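Local coordinates for protein beta-galactoside alpha-2,6-sialyltransferase (PDB 2Z4T) that transfers sialic acid in alpha-2,6 linkage to beta-galactosides, and is held here with the donor product CMP and the acceptor lactose in the cleft of its GT-B fold, at residues Val119-Ala124 with Asn174-Asp179; Ser200-Ser205 with Ser234-Asn239; His204-Leu209 with Ser272-Ser277; Asn281-Lys284 with Asn289-Phe292. One frame throughout, in Å; residues are numbered along the deposited sequence.

Interaction 1 of 4, residues Val119-Ala124 with Asn174-Asp179. With GAL (beta-D-galactopyranose), chain B; GLC (alpha-D-glucopyranose), chain C.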
# COMPACT_ATOMS: atom_id res chain seq x y z
N VAL A 119 11.20 -0.75 1.80
CA VAL A 119 10.98 -1.19 0.43
C VAL A 119 9.53 -1.67 0.25
O VAL A 119 9.02 -2.45 1.06
CB VAL A 119 11.98 -2.31 0.06
CG1 VAL A 119 11.81 -2.72 -1.39
CG2 VAL A 119 13.43 -1.87 0.31
N TYR A 120 8.86 -1.20 -0.80
CA TYR A 120 7.47 -1.53 -1.05
C TYR A 120 7.26 -1.97 -2.49
O TYR A 120 7.56 -1.20 -3.42
CB TYR A 120 6.57 -0.32 -0.81
CG TYR A 120 6.73 0.42 0.51
CD1 TYR A 120 5.85 0.19 1.56
CD2 TYR A 120 7.74 1.37 0.68
CE1 TYR A 120 5.96 0.86 2.77
CE2 TYR A 120 7.87 2.07 1.89
CZ TYR A 120 6.96 1.80 2.93
OH TYR A 120 7.05 2.46 4.12
N VAL A 121 6.74 -3.19 -2.69
CA VAL A 121 6.61 -3.74 -4.03
C VAL A 121 5.21 -4.29 -4.26
O VAL A 121 4.70 -5.14 -3.49
CB VAL A 121 7.66 -4.85 -4.30
CG1 VAL A 121 7.65 -5.28 -5.77
CG2 VAL A 121 9.08 -4.40 -3.89
N ASP A 122 4.60 -3.84 -5.35
CA ASP A 122 3.32 -4.36 -5.78
C ASP A 122 2.97 -3.89 -7.19
O ASP A 122 3.28 -2.76 -7.59
CB ASP A 122 2.21 -3.94 -4.79
CG ASP A 122 0.83 -4.38 -5.25
OD1 ASP A 122 0.67 -5.57 -5.61
OD2 ASP A 122 -0.09 -3.55 -5.28
N HIS A 123 2.28 -4.74 -7.93
CA HIS A 123 1.92 -4.46 -9.30
C HIS A 123 0.41 -4.27 -9.39
O HIS A 123 -0.09 -3.82 -10.42
CB HIS A 123 2.31 -5.63 -10.20
CG HIS A 123 1.49 -6.86 -9.94
ND1 HIS A 123 1.70 -7.66 -8.84
CD2 HIS A 123 0.42 -7.38 -10.59
CE1 HIS A 123 0.81 -8.64 -8.84
NE2 HIS A 123 0.02 -8.49 -9.89
N ALA A 124 -0.30 -4.62 -8.32
CA ALA A 124 -1.77 -4.66 -8.32
C ALA A 124 -2.36 -3.35 -7.77
O ALA A 124 -1.78 -2.29 -8.01
CB ALA A 124 -2.28 -5.85 -7.55
N ASN A 174 6.11 -7.71 -13.46
CA ASN A 174 5.30 -7.44 -12.27
C ASN A 174 5.98 -7.61 -10.94
O ASN A 174 5.32 -7.54 -9.89
CB ASN A 174 4.05 -8.30 -12.29
CG ASN A 174 3.17 -7.98 -13.46
OD1 ASN A 174 3.10 -6.83 -13.90
ND2 ASN A 174 2.49 -8.99 -13.98
N HIS A 175 7.29 -7.84 -10.97
CA HIS A 175 8.04 -8.12 -9.76
C HIS A 175 9.26 -7.21 -9.57
O HIS A 175 9.73 -6.53 -10.51
CB HIS A 175 8.42 -9.61 -9.71
CG HIS A 175 7.24 -10.54 -9.80
ND1 HIS A 175 7.17 -11.58 -10.71
CD2 HIS A 175 6.07 -10.57 -9.12
CE1 HIS A 175 6.02 -12.21 -10.58
NE2 HIS A 175 5.33 -11.62 -9.62
N THR A 176 9.74 -7.18 -8.33
CA THR A 176 11.02 -6.60 -7.96
C THR A 176 12.03 -6.68 -9.10
O THR A 176 12.36 -7.77 -9.56
CB THR A 176 11.59 -7.35 -6.71
OG1 THR A 176 10.61 -7.30 -5.67
CG2 THR A 176 12.90 -6.75 -6.23
N PRO A 177 12.48 -5.52 -9.59
CA PRO A 177 13.48 -5.50 -10.64
C PRO A 177 14.90 -5.62 -10.11
O PRO A 177 15.17 -5.24 -8.97
CB PRO A 177 13.26 -4.13 -11.28
CG PRO A 177 12.73 -3.26 -10.16
CD PRO A 177 12.02 -4.17 -9.21
N ALA A 178 15.80 -6.11 -10.96
CA ALA A 178 17.21 -6.24 -10.62
C ALA A 178 17.78 -4.92 -10.10
O ALA A 178 18.56 -4.91 -9.15
CB ALA A 178 18.04 -6.74 -11.83
N ASP A 179 17.39 -3.81 -10.72
CA ASP A 179 17.97 -2.53 -10.32
C ASP A 179 17.53 -2.11 -8.92
O ASP A 179 18.25 -1.41 -8.23
CB ASP A 179 17.84 -1.42 -11.39
CG ASP A 179 16.39 -0.97 -11.64
OD1 ASP A 179 15.45 -1.79 -11.56
OD2 ASP A 179 16.19 0.23 -11.94
C1 GAL B . -2.15 -10.16 -12.70
C2 GAL B . -1.53 -11.37 -12.00
C3 GAL B . -2.52 -11.92 -10.97
C4 GAL B . -3.03 -10.80 -10.05
C5 GAL B . -3.53 -9.59 -10.85
C6 GAL B . -3.84 -8.38 -9.97
O2 GAL B . -1.17 -12.34 -12.96
O3 GAL B . -1.91 -12.94 -10.20
O4 GAL B . -1.98 -10.42 -9.19
O5 GAL B . -2.53 -9.19 -11.75
O6 GAL B . -4.95 -8.59 -9.12
C1 GLC C . -0.57 -7.15 -16.80
C2 GLC C . -1.29 -6.51 -15.61
C3 GLC C . -1.13 -7.42 -14.39
C4 GLC C . -1.55 -8.87 -14.67
C5 GLC C . -0.87 -9.36 -15.98
C6 GLC C . -1.18 -10.77 -16.53
O1 GLC C . 0.81 -7.36 -16.52
O2 GLC C . -0.77 -5.24 -15.28
O3 GLC C . -1.81 -6.85 -13.30
O4 GLC C . -1.16 -9.64 -13.56
O5 GLC C . -1.15 -8.43 -17.02
O6 GLC C . -2.14 -11.51 -15.82
O HOH W 1 4.15 -7.67 -7.46
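The imidazole of His123 lies between two aliphatic carbons: Asn174 CB covers one face in a CH-pi contact, 4.2 Å from the ring centroid, and Ala124 CB sits over the other. The edge is turned to the lactose, with GAL C4 and GLC O3 in the ring plane. His123 and Ala124 lie just past the C-terminal end of strand 103-122 in the Rossmann-type N-terminal half of the GT-B fold, and the loop 174-176 runs back along it almost antiparallel (169°). His123 NE2 donates to two galactose oxygens, GAL O4 at 2.9 Å and GAL O5 at 3.2 Å. Both bonds are bent (the first 137° at the hydrogen), as befits one N-H shared between two acceptors. At the other ring nitrogen a water joins His123 ND1 (2.8 Å) to Asn174 O (2.7 Å), giving the ring a second polar anchor that limits its rotation. The Asn174 amide lies 24° from the imidazole plane and sends only a weak bond from ND2 to GLC O1. His204 completes the setting with an edge-to-face ring contact. Further back, both methyl groups of Val121 face the hydroxyl of Thr176 from one side, CG1 lying 3.6 Å from OG1, while that hydroxyl is satisfied by Asn208 O of helix 205-216. Beyond the sugar-binding histidine the chain turns toward the magnesium site, where Ala124 serves with Thr128, Gly152 and Arg153. An Asx turn shapes this bend: Ala124 N bonds Asp122 OD1 at 3.0 Å, from above the carboxylate plane.

Interaction 2 of 4, residues Ser200-Ser205 with Ser234-Asn239. With GAL (beta-D-galactopyranose), chain B; GOL (glycerol), chain E.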
# COMPACT_ATOMS: atom_id res chain seq x y z
N SER A 200 5.25 -6.34 0.64
CA SER A 200 4.85 -6.91 -0.62
C SER A 200 3.40 -7.34 -0.66
O SER A 200 2.81 -7.70 0.38
CB SER A 200 5.71 -8.12 -0.98
OG SER A 200 5.21 -8.76 -2.14
N ASN A 201 2.85 -7.27 -1.87
CA ASN A 201 1.77 -8.14 -2.33
C ASN A 201 1.99 -9.57 -1.78
O ASN A 201 3.07 -10.14 -1.95
CB ASN A 201 1.77 -8.12 -3.88
CG ASN A 201 0.67 -8.96 -4.50
OD1 ASN A 201 0.62 -10.18 -4.31
ND2 ASN A 201 -0.19 -8.31 -5.29
N THR A 202 0.98 -10.12 -1.10
CA THR A 202 1.11 -11.41 -0.44
C THR A 202 1.31 -12.56 -1.42
O THR A 202 2.34 -13.27 -1.35
CB THR A 202 -0.10 -11.68 0.51
OG1 THR A 202 -0.18 -10.61 1.47
CG2 THR A 202 0.05 -13.01 1.25
N ALA A 203 0.35 -12.75 -2.34
CA ALA A 203 0.40 -13.84 -3.34
C ALA A 203 1.71 -13.87 -4.11
O ALA A 203 2.17 -14.95 -4.50
CB ALA A 203 -0.76 -13.77 -4.32
N HIS A 204 2.28 -12.68 -4.32
CA HIS A 204 3.52 -12.51 -5.10
C HIS A 204 4.76 -12.23 -4.23
O HIS A 204 5.77 -11.76 -4.76
CB HIS A 204 3.34 -11.35 -6.10
CG HIS A 204 2.34 -11.64 -7.17
ND1 HIS A 204 2.70 -12.10 -8.42
CD2 HIS A 204 0.99 -11.58 -7.16
CE1 HIS A 204 1.61 -12.30 -9.14
NE2 HIS A 204 0.56 -12.00 -8.39
N SER A 205 4.67 -12.52 -2.92
CA SER A 205 5.77 -12.20 -1.98
C SER A 205 7.10 -12.75 -2.50
O SER A 205 8.17 -12.23 -2.14
CB SER A 205 5.45 -12.38 -0.48
OG SER A 205 4.63 -13.49 -0.19
N SER A 234 -8.83 -10.71 -3.78
CA SER A 234 -9.54 -11.97 -3.74
C SER A 234 -8.62 -13.12 -4.16
O SER A 234 -8.83 -14.25 -3.74
CB SER A 234 -10.79 -11.89 -4.63
OG SER A 234 -10.46 -11.74 -6.00
N ALA A 235 -7.59 -12.81 -4.94
CA ALA A 235 -6.65 -13.83 -5.44
C ALA A 235 -6.13 -14.74 -4.36
O ALA A 235 -6.09 -15.96 -4.55
CB ALA A 235 -5.49 -13.20 -6.20
N GLU A 236 -5.73 -14.20 -3.21
CA GLU A 236 -5.26 -15.14 -2.19
C GLU A 236 -6.35 -16.01 -1.56
O GLU A 236 -6.07 -17.16 -1.15
CB GLU A 236 -4.21 -14.59 -1.20
CG GLU A 236 -4.24 -13.17 -0.84
CD GLU A 236 -3.62 -12.27 -1.88
OE1 GLU A 236 -2.38 -12.18 -1.96
OE2 GLU A 236 -4.40 -11.61 -2.59
N TYR A 237 -7.59 -15.51 -1.55
CA TYR A 237 -8.74 -16.25 -1.02
C TYR A 237 -9.17 -17.42 -1.92
O TYR A 237 -9.59 -18.46 -1.42
CB TYR A 237 -9.90 -15.29 -0.64
CG TYR A 237 -9.40 -14.34 0.41
CD1 TYR A 237 -8.60 -13.25 0.07
CD2 TYR A 237 -9.65 -14.59 1.77
CE1 TYR A 237 -8.07 -12.41 1.04
CE2 TYR A 237 -9.12 -13.74 2.77
CZ TYR A 237 -8.33 -12.67 2.39
OH TYR A 237 -7.81 -11.83 3.35
N VAL A 238 -9.05 -17.24 -3.24
CA VAL A 238 -9.26 -18.32 -4.20
C VAL A 238 -8.21 -19.41 -3.90
O VAL A 238 -8.52 -20.59 -3.78
CB VAL A 238 -9.13 -17.81 -5.68
CG1 VAL A 238 -8.86 -18.98 -6.67
CG2 VAL A 238 -10.34 -17.03 -6.10
N ASN A 239 -6.95 -18.99 -3.77
CA ASN A 239 -5.89 -19.91 -3.43
C ASN A 239 -6.13 -20.62 -2.12
O ASN A 239 -5.89 -21.84 -2.03
CB ASN A 239 -4.53 -19.21 -3.40
CG ASN A 239 -4.05 -18.84 -4.78
OD1 ASN A 239 -4.49 -19.43 -5.78
ND2 ASN A 239 -3.17 -17.84 -4.86
C1 GAL B . -2.15 -10.16 -12.70
C2 GAL B . -1.53 -11.37 -12.00
C3 GAL B . -2.52 -11.92 -10.97
C4 GAL B . -3.03 -10.80 -10.05
C5 GAL B . -3.53 -9.59 -10.85
C6 GAL B . -3.84 -8.38 -9.97
O2 GAL B . -1.17 -12.34 -12.96
O3 GAL B . -1.91 -12.94 -10.20
O4 GAL B . -1.98 -10.42 -9.19
O5 GAL B . -2.53 -9.19 -11.75
O6 GAL B . -4.95 -8.59 -9.12
C1 GOL E . -0.42 -17.41 -6.97
O1 GOL E . 0.90 -17.04 -6.60
C2 GOL E . -1.13 -16.27 -7.70
O2 GOL E . -2.51 -16.59 -7.79
C3 GOL E . -0.58 -16.06 -9.11
O3 GOL E . 0.80 -16.33 -9.17
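Ala203 N donates to Glu236 OE1 at 2.8 Å, the single hydrogen bond between the type I beta turn Thr202-Ser205 and the first turns of helix 234-243. The turn ends strand 194-201 of the Rossmann-type sheet and leads into helix 205-216. The N-H approaches nearly in line with the C-O bond of the carboxylate, though bent at the hydrogen (138°). Ala203 CB, 3.3 Å from OE1, and Thr202 CB pack against the same oxygen. A kink at chi2 (-80°) brings the Glu236 carboxylate round to the turn. There it is gripped by more than one peptide: OE1 also accepts from Asp232 N, and OE2 from Gly233 N. In the next shell, Thr202 O holds the turn closed by taking both Ser205 N and, in the carbonyl plane, Ser205 OG at 2.6 Å. Asn201 OD1 accepts His204 N at 3.0 Å in an Asx motif, while its ND2 reaches Asp122 and Asp232. The turn thereby positions His204, whose ND1 is bonded to His175 and whose NE2 meets two hydroxyls of the galactose, donating to GAL O4 at 3.1 Å and pairing with GAL O3 at 3.2 Å. A glycerol, probably from the crystallisation liquor, bridges the two segments. It makes a weak bond to Ala203 O, and Asn239 ND2 donates to its O2 at 3.3 Å in a nearly straight bond (167°).

Interaction 3 of 4, residues His204-Leu209 with Ser272-Ser277; sequences HSFDNL and SNTGTS. With GAL (beta-D-galactopyranose), chain B.
Phe206 and Thr274 meet mainly through carbon. Thr274 CA rests over the face of the phenyl ring, 4.3 Å from its centroid and 26° off the normal, a CH-pi contact. The threonine methyl comes alongside at the ortho carbon, Thr274 CG2 lying 3.7 Å from Phe206 CD2, and also touches the Asp207 carboxylate, 3.8 Å from OD1. With CG swung opposite its own amide nitrogen (chi1 160°), Phe206 reaches outward from the helix to this loop; it is backed by Tyr259, Leu260 and Val263 of helix 249-265. Polar contacts are few and indirect. Asn273 O stands over the same ring face as Thr274 CA, 3.9 Å from Phe206 CE1, and is satisfied by Ser278 OG. Asn273 is the centre of an inverse gamma turn, which brings this carbonyl and the next residue to the ring together. A water links the two backbones, donating to Thr274 O at 2.6 Å and accepting a weak bond from Phe206 N. Phe206 N belongs to the first turn of helix 205-216, so the water occupies a place where helical amides lack partners within the helix. His204 stands at the N-cap, its O taking Asn208 N at 3.1 Å. The contact thus fastens the loop before helix 276-279 to the connecting helix of a beta-alpha-beta crossover, between parallel strands 194-201 and 222-230, in the Rossmann-type domain that presents His204 to galactose.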
# COMPACT_ATOMS: atom_id res chain seq x y z
N HIS A 204 2.28 -12.68 -4.32
CA HIS A 204 3.52 -12.51 -5.10
C HIS A 204 4.76 -12.23 -4.23
O HIS A 204 5.77 -11.76 -4.76
CB HIS A 204 3.34 -11.35 -6.10
CG HIS A 204 2.34 -11.64 -7.17
ND1 HIS A 204 2.70 -12.10 -8.42
CD2 HIS A 204 0.99 -11.58 -7.16
CE1 HIS A 204 1.61 -12.30 -9.14
NE2 HIS A 204 0.56 -12.00 -8.39
N SER A 205 4.67 -12.52 -2.92
CA SER A 205 5.77 -12.20 -1.98
C SER A 205 7.10 -12.75 -2.50
O SER A 205 8.17 -12.23 -2.14
CB SER A 205 5.45 -12.38 -0.48
OG SER A 205 4.63 -13.49 -0.19
N PHE A 206 7.11 -13.88 -3.21
CA PHE A 206 8.03 -14.92 -2.91
C PHE A 206 9.00 -14.30 -3.97
O PHE A 206 10.14 -13.96 -3.67
CB PHE A 206 7.63 -16.33 -3.38
CG PHE A 206 8.82 -17.30 -3.48
CD1 PHE A 206 9.07 -18.22 -2.48
CD2 PHE A 206 9.70 -17.24 -4.57
CE1 PHE A 206 10.17 -19.09 -2.55
CE2 PHE A 206 10.81 -18.10 -4.67
CZ PHE A 206 11.05 -19.03 -3.66
N ASP A 207 8.48 -14.07 -5.20
CA ASP A 207 9.21 -13.42 -6.30
C ASP A 207 9.56 -11.95 -6.08
O ASP A 207 10.49 -11.43 -6.70
CB ASP A 207 8.43 -13.49 -7.61
CG ASP A 207 8.53 -14.85 -8.29
OD1 ASP A 207 9.47 -15.62 -8.03
OD2 ASP A 207 7.64 -15.16 -9.12
N ASN A 208 8.83 -11.26 -5.21
CA ASN A 208 9.22 -9.89 -4.85
C ASN A 208 10.32 -9.84 -3.79
O ASN A 208 11.17 -8.94 -3.82
CB ASN A 208 8.01 -9.08 -4.40
CG ASN A 208 7.08 -8.74 -5.54
OD1 ASN A 208 7.48 -8.70 -6.71
ND2 ASN A 208 5.80 -8.49 -5.21
N LEU A 209 10.31 -10.77 -2.84
CA LEU A 209 11.15 -10.62 -1.65
C LEU A 209 12.37 -11.49 -1.68
O LEU A 209 13.44 -11.07 -1.25
CB LEU A 209 10.37 -10.80 -0.37
CG LEU A 209 9.23 -9.80 -0.21
CD1 LEU A 209 8.68 -9.91 1.17
CD2 LEU A 209 9.65 -8.37 -0.49
N SER A 272 11.19 -22.37 -7.68
CA SER A 272 9.92 -22.57 -8.39
C SER A 272 8.65 -22.64 -7.54
O SER A 272 7.58 -22.32 -8.06
CB SER A 272 9.99 -23.82 -9.27
OG SER A 272 9.90 -24.98 -8.47
N ASN A 273 8.73 -23.08 -6.28
CA ASN A 273 7.51 -23.21 -5.44
C ASN A 273 7.14 -21.86 -4.85
O ASN A 273 7.41 -21.59 -3.68
CB ASN A 273 7.68 -24.21 -4.28
CG ASN A 273 8.26 -25.56 -4.70
OD1 ASN A 273 8.41 -25.86 -5.90
ND2 ASN A 273 8.60 -26.39 -3.70
N THR A 274 6.52 -21.02 -5.65
CA THR A 274 6.32 -19.63 -5.26
C THR A 274 4.99 -19.48 -4.53
O THR A 274 4.67 -18.38 -4.06
CB THR A 274 6.29 -18.72 -6.48
OG1 THR A 274 5.20 -19.11 -7.32
CG2 THR A 274 7.58 -18.79 -7.24
N GLY A 275 4.22 -20.56 -4.47
CA GLY A 275 2.82 -20.49 -4.05
C GLY A 275 2.53 -20.69 -2.57
O GLY A 275 3.38 -20.45 -1.69
N THR A 276 1.31 -21.15 -2.31
CA THR A 276 0.70 -21.10 -1.00
C THR A 276 1.60 -21.51 0.17
O THR A 276 1.83 -20.74 1.08
CB THR A 276 -0.60 -21.90 -0.99
OG1 THR A 276 -1.35 -21.57 -2.16
CG2 THR A 276 -1.43 -21.59 0.26
N SER A 277 2.14 -22.72 0.14
CA SER A 277 2.97 -23.20 1.25
C SER A 277 4.26 -22.39 1.45
O SER A 277 4.87 -22.45 2.51
CB SER A 277 3.27 -24.69 1.10
OG SER A 277 4.12 -24.94 -0.00
C1 GAL B . -2.15 -10.16 -12.70
C2 GAL B . -1.53 -11.37 -12.00
C3 GAL B . -2.52 -11.92 -10.97
C4 GAL B . -3.03 -10.80 -10.05
C5 GAL B . -3.53 -9.59 -10.85
C6 GAL B . -3.84 -8.38 -9.97
O2 GAL B . -1.17 -12.34 -12.96
O3 GAL B . -1.91 -12.94 -10.20
O4 GAL B . -1.98 -10.42 -9.19
O5 GAL B . -2.53 -9.19 -11.75
O6 GAL B . -4.95 -8.59 -9.12
O HOH W 2 4.65 -15.77 -4.21

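Interaction 4 of 4, residues Asn281-Lys284 with Asn289-Phe292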
# COMPACT_ATOMS: atom_id res chain seq x y z
N ASN A 281 5.06 -18.45 5.23
CA ASN A 281 6.17 -18.77 6.13
C ASN A 281 7.04 -17.58 6.50
O ASN A 281 7.99 -17.74 7.28
CB ASN A 281 7.03 -19.90 5.58
CG ASN A 281 6.51 -21.25 5.96
OD1 ASN A 281 5.93 -21.96 5.14
ND2 ASN A 281 6.69 -21.62 7.21
N TRP A 282 6.74 -16.39 5.96
CA TRP A 282 7.55 -15.20 6.29
C TRP A 282 7.76 -15.03 7.79
O TRP A 282 8.87 -14.77 8.25
CB TRP A 282 7.01 -13.91 5.64
CG TRP A 282 7.05 -13.94 4.13
CD1 TRP A 282 5.99 -13.86 3.27
CD2 TRP A 282 8.22 -14.09 3.30
NE1 TRP A 282 6.42 -13.96 1.97
CE2 TRP A 282 7.78 -14.09 1.96
CE3 TRP A 282 9.59 -14.21 3.57
CZ2 TRP A 282 8.68 -14.22 0.88
CZ3 TRP A 282 10.47 -14.35 2.50
CH2 TRP A 282 10.01 -14.34 1.18
N GLN A 283 6.69 -15.24 8.55
CA GLN A 283 6.68 -15.05 10.00
C GLN A 283 7.53 -16.06 10.75
O GLN A 283 7.90 -15.83 11.91
CB GLN A 283 5.24 -15.09 10.54
CG GLN A 283 4.64 -16.50 10.73
CD GLN A 283 4.25 -17.18 9.43
OE1 GLN A 283 4.56 -16.72 8.33
NE2 GLN A 283 3.55 -18.31 9.55
N LYS A 284 7.83 -17.19 10.12
CA LYS A 284 8.69 -18.20 10.73
C LYS A 284 10.17 -17.85 10.60
O LYS A 284 10.99 -18.45 11.28
CB LYS A 284 8.44 -19.57 10.11
CG LYS A 284 7.05 -20.13 10.35
CD LYS A 284 6.81 -20.44 11.82
CE LYS A 284 5.34 -20.34 12.14
NZ LYS A 284 4.99 -21.07 13.37
N ASN A 289 4.25 -9.29 9.44
CA ASN A 289 2.80 -9.14 9.67
C ASN A 289 2.00 -9.38 8.39
O ASN A 289 2.29 -8.77 7.34
CB ASN A 289 2.48 -7.77 10.27
CG ASN A 289 3.03 -7.62 11.69
OD1 ASN A 289 4.12 -7.10 11.90
ND2 ASN A 289 2.29 -8.13 12.66
N TYR A 290 1.04 -10.31 8.46
CA TYR A 290 0.11 -10.55 7.35
C TYR A 290 -1.17 -9.73 7.54
O TYR A 290 -1.96 -9.97 8.48
CB TYR A 290 -0.25 -12.03 7.20
CG TYR A 290 0.89 -12.89 6.69
CD1 TYR A 290 0.94 -13.32 5.36
CD2 TYR A 290 1.90 -13.29 7.55
CE1 TYR A 290 1.98 -14.13 4.90
CE2 TYR A 290 2.94 -14.10 7.12
CZ TYR A 290 2.98 -14.51 5.80
OH TYR A 290 4.03 -15.30 5.40
N HIS A 291 -1.40 -8.79 6.63
CA HIS A 291 -2.60 -7.97 6.70
C HIS A 291 -3.66 -8.52 5.76
O HIS A 291 -3.65 -8.24 4.57
CB HIS A 291 -2.25 -6.52 6.38
CG HIS A 291 -1.16 -5.98 7.24
ND1 HIS A 291 0.18 -6.14 6.95
CD2 HIS A 291 -1.21 -5.30 8.41
CE1 HIS A 291 0.91 -5.57 7.89
NE2 HIS A 291 0.09 -5.06 8.79
N PHE A 292 -4.56 -9.34 6.29
CA PHE A 292 -5.53 -10.03 5.47
C PHE A 292 -6.68 -9.12 5.10
O PHE A 292 -7.26 -8.45 5.96
CB PHE A 292 -6.07 -11.26 6.21
CG PHE A 292 -5.31 -12.56 5.94
CD1 PHE A 292 -3.93 -12.63 6.05
CD2 PHE A 292 -6.00 -13.73 5.61
CE1 PHE A 292 -3.24 -13.82 5.82
CE2 PHE A 292 -5.32 -14.94 5.37
CZ PHE A 292 -3.93 -14.99 5.48
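Trp282 N, in a short, weakly bonded helix about 282-284, donates to Tyr290 OH of strand 288-292 at 3.0 Å, in a bond bent to 136°. A tight connection leads from helix to strand, and the two backbones come nearest at Gln283 and Asn289, their CA atoms 7.1 Å apart. Lys284 N bonds Asn281 O within the helical segment; the strand is an inner one of the Rossmann-type sheet, parallel to 222-230 and 315-317. From the strand, Tyr290 extends to the helix, and its hydroxyl meets the backbone at Trp282. The same oxygen is bonded to Val279 O, so two backbone groups hold the phenol end. Trp282 crosses the tyrosine at about a right angle, with the five-membered part of its indole nearest: CD1 is 3.2 Å from Tyr290 OH and 4.0 Å from Tyr290 CZ. The rest of the indole points away into the hydrophobic layer made by Leu209, Val210 and Leu213 of helix 205-216 with Leu260 and Ile264 of helix 249-265, while NE1 is satisfied by Ser205 OG. Gln283 comes to the phenol from another direction. Its CG lies between the backbone N and carbonyl carbon (chi1 80°) and the chain bends again at chi2, bringing the amide back toward the ring with the two planes almost perpendicular (89°). Bonds from NE2 to Tyr280 O and Tyr310 O fix that amide, leaving Gln283 OE1 3.3 Å from Tyr290 CE2.

From the N terminus, interaction 1 closes first, bringing the loop before helix 178-190 back to the end of strand 103-122. Interactions 2 and 3 then open from one stretch sharing His204 and Ser205, so their loops overlap: interaction 2 closes at helix 234-243, after strand 222-230, interaction 3 further on, at the loop before helix 276-279. Interaction 4, in series with all three, is a short local closure into strand 288-292. Interaction 1 meets interactions 2 and 3 through His175-His204, the second of which binds the galactose, and Asp122-Asn201 ties neighbouring strands 103-122 and 194-201. Ser205 OG to Trp282 NE1 joins interactions 2 and 3 to interaction 4, connecting the acceptor site to helices flanking the same sheet.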